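Local coordinates for protein Pcdhgb2 (Mus musculus, PDB 5SZR) that probably mediates calcium-dependent cell adhesion and may help to establish and maintain specific neuronal connections in the brain, at residues 24-29 with 59-64; 180-185 with 200-205. One frame throughout, in Å; residues are numbered along the deposited sequence.

Contact 1: 24-29 with 59-64. With MAN (alpha-D-mannopyranose), chain S.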
ATOM      1  N   VAL A  24      -9.908 -28.638  64.077  1.00 70.66           N
ATOM      2  CA  VAL A  24     -11.250 -28.905  63.568  1.00 66.16           C
ATOM      3  C   VAL A  24     -12.247 -28.941  64.716  1.00 66.87           C
ATOM      4  O   VAL A  24     -13.203 -28.157  64.747  1.00 67.56           O
ATOM      5  CB  VAL A  24     -11.303 -30.223  62.775  1.00 63.53           C
ATOM      6  CG1 VAL A  24     -12.748 -30.617  62.507  1.00 62.79           C
ATOM      7  CG2 VAL A  24     -10.528 -30.094  61.470  1.00 62.47           C
ATOM      8  N   LEU A  25     -12.033 -29.859  65.657  1.00 65.61           N
ATOM      9  CA  LEU A  25     -12.930 -30.077  66.783  1.00 63.75           C
ATOM     10  C   LEU A  25     -12.291 -31.092  67.714  1.00 66.59           C
ATOM     11  O   LEU A  25     -11.547 -31.973  67.272  1.00 67.92           O
ATOM     12  CB  LEU A  25     -14.307 -30.577  66.327  1.00 60.48           C
ATOM     13  CG  LEU A  25     -15.370 -30.726  67.421  1.00 59.86           C
ATOM     14  CD1 LEU A  25     -15.812 -29.358  67.921  1.00 60.89           C
ATOM     15  CD2 LEU A  25     -16.565 -31.541  66.944  1.00 57.61           C
ATOM     16  N   GLN A  26     -12.577 -30.954  69.004  1.00 67.60           N
ATOM     17  CA  GLN A  26     -12.249 -31.970  69.991  1.00 70.19           C
ATOM     18  C   GLN A  26     -13.544 -32.553  70.531  1.00 69.88           C
ATOM     19  O   GLN A  26     -14.437 -31.809  70.952  1.00 71.19           O
ATOM     20  CB  GLN A  26     -11.408 -31.396  71.133  1.00 73.90           C
ATOM     21  CG  GLN A  26     -11.060 -32.429  72.190  1.00 80.24           C
ATOM     22  CD  GLN A  26     -10.233 -31.859  73.325  1.00 84.73           C
ATOM     23  OE1 GLN A  26      -9.960 -30.659  73.372  1.00 86.31           O
ATOM     24  NE2 GLN A  26      -9.826 -32.723  74.249  1.00 86.45           N
ATOM     25  N   VAL A  27     -13.657 -33.877  70.496  1.00 69.62           N
ATOM     26  CA  VAL A  27     -14.786 -34.588  71.080  1.00 71.39           C
ATOM     27  C   VAL A  27     -14.285 -35.378  72.282  1.00 74.96           C
ATOM     28  O   VAL A  27     -13.200 -35.970  72.241  1.00 76.91           O
ATOM     29  CB  VAL A  27     -15.472 -35.510  70.053  1.00 70.82           C
ATOM     30  CG1 VAL A  27     -16.260 -34.684  69.051  1.00 67.25           C
ATOM     31  CG2 VAL A  27     -14.442 -36.374  69.337  1.00 72.70           C
ATOM     32  N   THR A  28     -15.067 -35.372  73.360  1.00 76.46           N
ATOM     33  CA  THR A  28     -14.714 -36.079  74.583  1.00 79.86           C
ATOM     34  C   THR A  28     -15.915 -36.861  75.093  1.00 83.30           C
ATOM     35  O   THR A  28     -17.051 -36.380  75.035  1.00 79.41           O
ATOM     36  CB  THR A  28     -14.217 -35.113  75.675  1.00 81.69           C
ATOM     37  OG1 THR A  28     -15.126 -34.013  75.802  1.00 82.08           O
ATOM     38  CG2 THR A  28     -12.829 -34.586  75.341  1.00 79.25           C
ATOM     39  N   ALA A  29     -15.656 -38.072  75.577  1.00 90.74           N
ATOM     40  CA  ALA A  29     -16.647 -38.904  76.238  1.00 97.87           C
ATOM     41  C   ALA A  29     -16.352 -38.965  77.732  1.00105.86           C
ATOM     42  O   ALA A  29     -15.234 -38.691  78.176  1.00108.50           O
ATOM     43  CB  ALA A  29     -16.673 -40.314  75.637  1.00 97.72           C
ATOM     44  N   LYS A  59      -5.712 -40.358  69.594  1.00 82.29           N
ATOM     45  CA  LYS A  59      -6.329 -41.520  70.224  1.00 85.71           C
ATOM     46  C   LYS A  59      -6.598 -41.286  71.705  1.00 88.45           C
ATOM     47  O   LYS A  59      -7.537 -41.866  72.262  1.00 89.25           O
ATOM     48  CB  LYS A  59      -5.441 -42.750  70.032  1.00 88.95           C
ATOM     49  N   ARG A  60      -5.798 -40.444  72.357  1.00 90.37           N
ATOM     50  CA  ARG A  60      -5.958 -40.173  73.780  1.00 94.12           C
ATOM     51  C   ARG A  60      -6.723 -38.886  74.063  1.00 93.69           C
ATOM     52  O   ARG A  60      -7.536 -38.849  74.992  1.00 96.43           O
ATOM     53  CB  ARG A  60      -4.588 -40.113  74.465  1.00 96.86           C
ATOM     54  N   THR A  61      -6.488 -37.831  73.284  1.00 91.44           N
ATOM     55  CA  THR A  61      -7.125 -36.545  73.544  1.00 91.90           C
ATOM     56  C   THR A  61      -8.487 -36.410  72.881  1.00 88.82           C
ATOM     57  O   THR A  61      -9.370 -35.740  73.428  1.00 84.03           O
ATOM     58  CB  THR A  61      -6.230 -35.398  73.065  1.00 94.62           C
ATOM     59  OG1 THR A  61      -4.862 -35.693  73.372  1.00101.26           O
ATOM     60  CG2 THR A  61      -6.618 -34.102  73.755  1.00 95.29           C
ATOM     61  N   GLY A  62      -8.681 -37.024  71.717  1.00 91.08           N
ATOM     62  CA  GLY A  62      -9.899 -36.809  70.967  1.00 88.95           C
ATOM     63  C   GLY A  62      -9.934 -35.520  70.179  1.00 83.02           C
ATOM     64  O   GLY A  62     -10.990 -35.175  69.635  1.00 78.07           O
ATOM     65  N   GLU A  63      -8.823 -34.788  70.121  1.00 82.05           N
ATOM     66  CA  GLU A  63      -8.729 -33.633  69.241  1.00 85.31           C
ATOM     67  C   GLU A  63      -8.614 -34.089  67.792  1.00 79.26           C
ATOM     68  O   GLU A  63      -7.951 -35.085  67.487  1.00 77.42           O
ATOM     69  CB  GLU A  63      -7.524 -32.767  69.608  1.00 93.41           C
ATOM     70  CG  GLU A  63      -7.596 -32.122  70.980  1.00102.70           C
ATOM     71  CD  GLU A  63      -6.435 -31.178  71.238  1.00109.20           C
ATOM     72  OE1 GLU A  63      -6.280 -30.207  70.465  1.00112.83           O
ATOM     73  OE2 GLU A  63      -5.673 -31.413  72.199  1.00113.23           O
ATOM     74  N   ILE A  64      -9.265 -33.352  66.898  1.00 73.61           N
ATOM     75  CA  ILE A  64      -9.270 -33.658  65.473  1.00 70.89           C
ATOM     76  C   ILE A  64      -8.678 -32.471  64.733  1.00 72.01           C
ATOM     77  O   ILE A  64      -9.162 -31.341  64.870  1.00 73.47           O
ATOM     78  CB  ILE A  64     -10.682 -33.969  64.958  1.00 64.86           C
ATOM     79  CG1 ILE A  64     -11.262 -35.166  65.704  1.00 60.84           C
ATOM     80  CG2 ILE A  64     -10.657 -34.221  63.457  1.00 65.95           C
ATOM     81  CD1 ILE A  64     -12.660 -35.487  65.292  1.00 56.35           C
TER
HETATM   82  C1  MAN S 716      -8.654 -26.064  68.116  1.00 70.87           C
HETATM   83  C2  MAN S 716      -9.176 -27.215  68.995  1.00 76.72           C
HETATM   84  C3  MAN S 716     -10.652 -27.510  68.662  1.00 79.03           C
HETATM   85  C4  MAN S 716     -11.503 -26.224  68.672  1.00 78.21           C
HETATM   86  C5  MAN S 716     -10.881 -25.196  67.714  1.00 79.43           C
HETATM   87  C6  MAN S 716     -11.618 -23.871  67.702  1.00 82.42           C
HETATM   88  O2  MAN S 716      -9.142 -26.862  70.382  1.00 79.61           O
HETATM   89  O3  MAN S 716     -11.216 -28.490  69.533  1.00 81.79           O
HETATM   90  O4  MAN S 716     -12.830 -26.512  68.256  1.00 76.75           O
HETATM   91  O5  MAN S 716      -9.510 -24.938  68.115  1.00 76.34           O
HETATM   92  O6  MAN S 716     -13.004 -24.139  67.515  1.00 84.59           O

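Contact 2: 180-185 with 200-205. With NAG (2-acetamido-2-deoxy-beta-D-glucopyranose), chain D.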
ATOM      1  N   GLU A 180      -2.976  -6.534  10.177  1.00 72.81           N
ATOM      2  CA  GLU A 180      -2.923  -7.532  11.239  1.00 72.22           C
ATOM      3  C   GLU A 180      -3.509  -6.955  12.521  1.00 69.12           C
ATOM      4  O   GLU A 180      -3.387  -5.760  12.794  1.00 70.67           O
ATOM      5  CB  GLU A 180      -1.482  -8.004  11.479  1.00 77.62           C
ATOM      6  CG  GLU A 180      -1.353  -9.313  12.231  1.00 80.77           C
ATOM      7  CD  GLU A 180       0.096  -9.708  12.451  1.00 87.84           C
ATOM      8  OE1 GLU A 180       0.633  -9.433  13.547  1.00 89.13           O
ATOM      9  OE2 GLU A 180       0.703 -10.279  11.519  1.00 91.21           O
ATOM     10  N   TYR A 181      -4.145  -7.819  13.315  1.00 65.72           N
ATOM     11  CA  TYR A 181      -4.777  -7.421  14.567  1.00 65.26           C
ATOM     12  C   TYR A 181      -4.398  -8.376  15.688  1.00 67.81           C
ATOM     13  O   TYR A 181      -4.397  -9.597  15.501  1.00 63.87           O
ATOM     14  CB  TYR A 181      -6.305  -7.400  14.454  1.00 60.57           C
ATOM     15  CG  TYR A 181      -6.889  -6.222  13.718  1.00 60.08           C
ATOM     16  CD1 TYR A 181      -6.901  -4.958  14.289  1.00 60.94           C
ATOM     17  CD2 TYR A 181      -7.465  -6.380  12.464  1.00 59.12           C
ATOM     18  CE1 TYR A 181      -7.451  -3.880  13.620  1.00 60.38           C
ATOM     19  CE2 TYR A 181      -8.016  -5.310  11.789  1.00 56.31           C
ATOM     20  CZ  TYR A 181      -8.008  -4.065  12.373  1.00 58.15           C
ATOM     21  OH  TYR A 181      -8.560  -3.003  11.705  1.00 60.44           O
ATOM     22  N   ASN A 182      -4.104  -7.820  16.861  1.00 74.85           N
ATOM     23  CA  ASN A 182      -3.951  -8.593  18.092  1.00 78.84           C
ATOM     24  C   ASN A 182      -5.094  -8.206  19.026  1.00 72.76           C
ATOM     25  O   ASN A 182      -5.116  -7.093  19.562  1.00 71.89           O
ATOM     26  CB  ASN A 182      -2.589  -8.349  18.741  1.00 90.24           C
ATOM     27  CG  ASN A 182      -1.507  -9.257  18.184  1.00 99.62           C
ATOM     28  OD1 ASN A 182      -1.794 -10.341  17.679  1.00 91.52           O
ATOM     29  ND2 ASN A 182      -0.252  -8.819  18.280  1.00119.34           N
ATOM     30  N   VAL A 183      -6.041  -9.121  19.214  1.00 69.22           N
ATOM     31  CA  VAL A 183      -7.249  -8.868  19.993  1.00 67.06           C
ATOM     32  C   VAL A 183      -7.143  -9.636  21.302  1.00 67.13           C
ATOM     33  O   VAL A 183      -7.078 -10.872  21.304  1.00 59.85           O
ATOM     34  CB  VAL A 183      -8.514  -9.268  19.217  1.00 64.89           C
ATOM     35  CG1 VAL A 183      -9.762  -8.876  19.987  1.00 58.03           C
ATOM     36  CG2 VAL A 183      -8.508  -8.623  17.836  1.00 57.39           C
ATOM     37  N   THR A 184      -7.131  -8.902  22.414  1.00 67.13           N
ATOM     38  CA  THR A 184      -7.010  -9.480  23.748  1.00 67.33           C
ATOM     39  C   THR A 184      -8.387  -9.565  24.395  1.00 65.70           C
ATOM     40  O   THR A 184      -9.043  -8.539  24.608  1.00 68.19           O
ATOM     41  CB  THR A 184      -6.067  -8.651  24.620  1.00 70.06           C
ATOM     42  OG1 THR A 184      -4.723  -8.789  24.144  1.00 71.36           O
ATOM     43  CG2 THR A 184      -6.139  -9.113  26.068  1.00 69.85           C
ATOM     44  N   ILE A 185      -8.820 -10.782  24.707  1.00 62.63           N
ATOM     45  CA  ILE A 185     -10.089 -11.021  25.384  1.00 65.24           C
ATOM     46  C   ILE A 185      -9.794 -11.370  26.838  1.00 66.51           C
ATOM     47  O   ILE A 185      -9.023 -12.296  27.117  1.00 65.25           O
ATOM     48  CB  ILE A 185     -10.890 -12.135  24.694  1.00 64.91           C
ATOM     49  CG1 ILE A 185     -11.347 -11.672  23.309  1.00 64.42           C
ATOM     50  CG2 ILE A 185     -12.075 -12.554  25.558  1.00 65.33           C
ATOM     51  CD1 ILE A 185     -12.162 -12.695  22.560  1.00 63.79           C
ATOM     52  N   ILE A 200      -5.018 -13.780  23.635  1.00 68.23           N
ATOM     53  CA  ILE A 200      -4.760 -12.861  22.533  1.00 66.26           C
ATOM     54  C   ILE A 200      -5.064 -13.589  21.232  1.00 63.34           C
ATOM     55  O   ILE A 200      -4.449 -14.619  20.931  1.00 63.58           O
ATOM     56  CB  ILE A 200      -3.316 -12.340  22.559  1.00 67.91           C
ATOM     57  CG1 ILE A 200      -3.055 -11.621  23.887  1.00 68.98           C
ATOM     58  CG2 ILE A 200      -3.061 -11.423  21.374  1.00 68.76           C
ATOM     59  CD1 ILE A 200      -1.629 -11.185  24.080  1.00 71.49           C
ATOM     60  N   ILE A 201      -6.026 -13.068  20.478  1.00 60.58           N
ATOM     61  CA  ILE A 201      -6.388 -13.608  19.174  1.00 59.57           C
ATOM     62  C   ILE A 201      -5.714 -12.749  18.117  1.00 62.23           C
ATOM     63  O   ILE A 201      -5.939 -11.534  18.059  1.00 58.32           O
ATOM     64  CB  ILE A 201      -7.910 -13.625  18.968  1.00 57.75           C
ATOM     65  CG1 ILE A 201      -8.602 -14.357  20.117  1.00 58.26           C
ATOM     66  CG2 ILE A 201      -8.257 -14.268  17.636  1.00 55.66           C
ATOM     67  CD1 ILE A 201     -10.101 -14.389  19.986  1.00 57.49           C
ATOM     68  N   THR A 202      -4.886 -13.378  17.287  1.00 63.58           N
ATOM     69  CA  THR A 202      -4.228 -12.693  16.183  1.00 63.25           C
ATOM     70  C   THR A 202      -5.071 -12.838  14.924  1.00 61.58           C
ATOM     71  O   THR A 202      -5.462 -13.951  14.557  1.00 61.47           O
ATOM     72  CB  THR A 202      -2.826 -13.255  15.951  1.00 65.40           C
ATOM     73  OG1 THR A 202      -1.982 -12.907  17.059  1.00 63.83           O
ATOM     74  CG2 THR A 202      -2.230 -12.693  14.667  1.00 62.31           C
ATOM     75  N   LEU A 203      -5.352 -11.714  14.271  1.00 61.98           N
ATOM     76  CA  LEU A 203      -6.176 -11.683  13.069  1.00 59.76           C
ATOM     77  C   LEU A 203      -5.340 -11.262  11.870  1.00 60.30           C
ATOM     78  O   LEU A 203      -4.676 -10.218  11.901  1.00 60.85           O
ATOM     79  CB  LEU A 203      -7.363 -10.733  13.242  1.00 57.05           C
ATOM     80  CG  LEU A 203      -8.330 -11.150  14.349  1.00 56.10           C
ATOM     81  CD1 LEU A 203      -9.541 -10.226  14.386  1.00 55.10           C
ATOM     82  CD2 LEU A 203      -8.747 -12.597  14.148  1.00 53.35           C
ATOM     83  N   HIS A 204      -5.374 -12.076  10.824  1.00 60.30           N
ATOM     84  CA  HIS A 204      -4.742 -11.762   9.553  1.00 60.50           C
ATOM     85  C   HIS A 204      -5.824 -11.307   8.583  1.00 57.75           C
ATOM     86  O   HIS A 204      -6.772 -12.053   8.315  1.00 57.12           O
ATOM     87  CB  HIS A 204      -3.994 -12.974   9.003  1.00 64.83           C
ATOM     88  CG  HIS A 204      -2.740 -13.297   9.754  1.00 72.22           C
ATOM     89  ND1 HIS A 204      -2.055 -12.359  10.494  1.00 76.99           N
ATOM     90  CD2 HIS A 204      -2.047 -14.454   9.878  1.00 76.64           C
ATOM     91  CE1 HIS A 204      -0.995 -12.924  11.042  1.00 83.52           C
ATOM     92  NE2 HIS A 204      -0.967 -14.194  10.685  1.00 83.04           N
ATOM     93  N   ILE A 205      -5.694 -10.086   8.078  1.00 56.01           N
ATOM     94  CA  ILE A 205      -6.664  -9.528   7.143  1.00 55.73           C
ATOM     95  C   ILE A 205      -6.189  -9.833   5.729  1.00 55.49           C
ATOM     96  O   ILE A 205      -5.110  -9.388   5.323  1.00 57.89           O
ATOM     97  CB  ILE A 205      -6.836  -8.016   7.350  1.00 56.59           C
ATOM     98  CG1 ILE A 205      -7.200  -7.703   8.806  1.00 56.44           C
ATOM     99  CG2 ILE A 205      -7.892  -7.474   6.402  1.00 52.04           C
ATOM    100  CD1 ILE A 205      -8.551  -8.233   9.234  1.00 54.50           C
TER
HETATM  101  C1  NAG D   1       0.854  -9.602  17.778  1.00 66.14           C
HETATM  102  C2  NAG D   1       1.760  -8.784  16.859  1.00 73.91           C
HETATM  103  C3  NAG D   1       2.860  -9.672  16.293  1.00 81.07           C
HETATM  104  C4  NAG D   1       3.644 -10.321  17.426  1.00 85.73           C
HETATM  105  C5  NAG D   1       2.692 -11.090  18.344  1.00 83.18           C
HETATM  106  C6  NAG D   1       3.378 -11.676  19.560  1.00 87.59           C
HETATM  107  C7  NAG D   1       0.873  -6.832  15.664  1.00 71.51           C
HETATM  108  C8  NAG D   1       0.059  -6.358  14.498  1.00 71.59           C
HETATM  109  N2  NAG D   1       1.004  -8.157  15.785  1.00 73.36           N
HETATM  110  O3  NAG D   1       3.718  -8.899  15.462  1.00 82.45           O
HETATM  111  O4  NAG D   1       4.634 -11.194  16.887  1.00 93.17           O
HETATM  112  O5  NAG D   1       1.653 -10.218  18.827  1.00 75.66           O
HETATM  113  O6  NAG D   1       3.848 -10.658  20.434  1.00 92.68           O
HETATM  114  O7  NAG D   1       1.388  -6.052  16.459  1.00 70.38           O

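Contact 1: 24-29 with 59-64
Val24 N and Leu25 N both donate to one carbonyl, that of Ile64. The bond from Val24 N to Ile64 O is 2.9 Å long, and the one from Leu25 N is longer and weak. Val24 CB also lies 4.1 Å from Ile64 CG2. Leu25 O accepts a hydrogen bond from Ile64 N at 2.7 Å. The side chains of Leu25 and Ile64 leave the sheet on one face, and both touch Ile96 of strand 91-101.

Gln26 is on the other face, beside Glu63. Its CG is anti to the backbone N (chi1 179°), and the chain stays extended beyond. Gln26 NE2 donates to Thr61 O at 3.2 Å, approaching from above the carbonyl plane. On the way Gln26 CD passes 3.5 Å from Glu63 CG. The amide and carboxylate planes are turned 27° apart. The backbone N of Gln26 lies 2.9 Å from O3 of the mannose carried by Ser23.

Val27 N bonds to Gly62 O at 3.1 Å. A side chain on Gly62 would run into Val27 O, and the positive phi of Gly62 (79°) also favours glycine. Thr61 OG1 is hydrogen-bonded to Asp58 OD2. Val24 and Leu25 opposite Ile64 form a classic beta bulge in an otherwise regular antiparallel pairing, at the edge of the three-stranded sheet of a cadherin repeat's beta sandwich.

Contact 2: 180-185 with 200-205
Asn182 and Thr202 run alongside each other from one face of the sheet. Thr202 OG1 donates to Asn182 OD1 at 2.6 Å, nearly along the C=O axis. This bond would fix the rotation of the amide, whose ND2 carries the N-acetylglucosamine. Thr184 and Ile200 form the next pair on this face. Thr184 OG1 rests on Ile200 CG1 at 3.3 Å, and Ile200 also touches a fucose of the glycan.

Glu180 approaches the acetamido group of the sugar, with CB near the methyl C8. Its CG is anti to the backbone N (chi1 -162°), beside His204. Glu180 OE1 accepts a hydrogen bond from N2 of the sugar at 2.6 Å. Glu180 OE2 lies 3.2 Å from His204 CE1, near the ring plane, with carboxylate and ring turned 49° apart. An alanine in place of Glu180 would probably leave the sugar N2 without its carboxylate acceptor and open a gap beside the His204 ring.

The opposite face, with Tyr181, Val183, Ile201 and Leu203, is mostly apolar. The tip of Ile205 butts against the edge of the Tyr181 ring at CD2 and CE2. Tyr181 CB meets Leu203 CB at 3.7 Å. Leu203 CD1 reaches obliquely to Val183 CG2, and Ile185 CD1 meets Ile201 CD1 at 3.7 Å. Phe155 packs onto Tyr181, Val183 and Leu203, its ring edge-to-face with that of Tyr181. Ile132 covers Ile185 and Ile201. Four backbone bonds join Tyr181 to Leu203 and Val183 to Ile201. This is a regular antiparallel beta hairpin of a cadherin repeat, N-glycosylated on its outer face.

Overall arrangement
Contact 1 comes wholly before contact 2 in the sequence. They lie in different cadherin repeats, extracellular domains 3 and 4, the first two of the four in this piece, and share no strand or sheet. Their centres are about 59 Å apart and their nearest atoms about 39 Å, so they do not meet. Contact 1 joins strands 23-26 and 63-66 in a three-stranded antiparallel sheet. Contact 2 joins strands 180-189 and 196-206, the two inner strands of a mixed four-stranded sheet. Calcium ions bound by residues such as Glu16, Asp105 and Asp138 bridge the two repeats. Contact 2 carries an N-linked glycan on Asn182, and contact 1 lies beside a mannose on Ser23, so glycans decorate successive repeats of this elongated ectodomain.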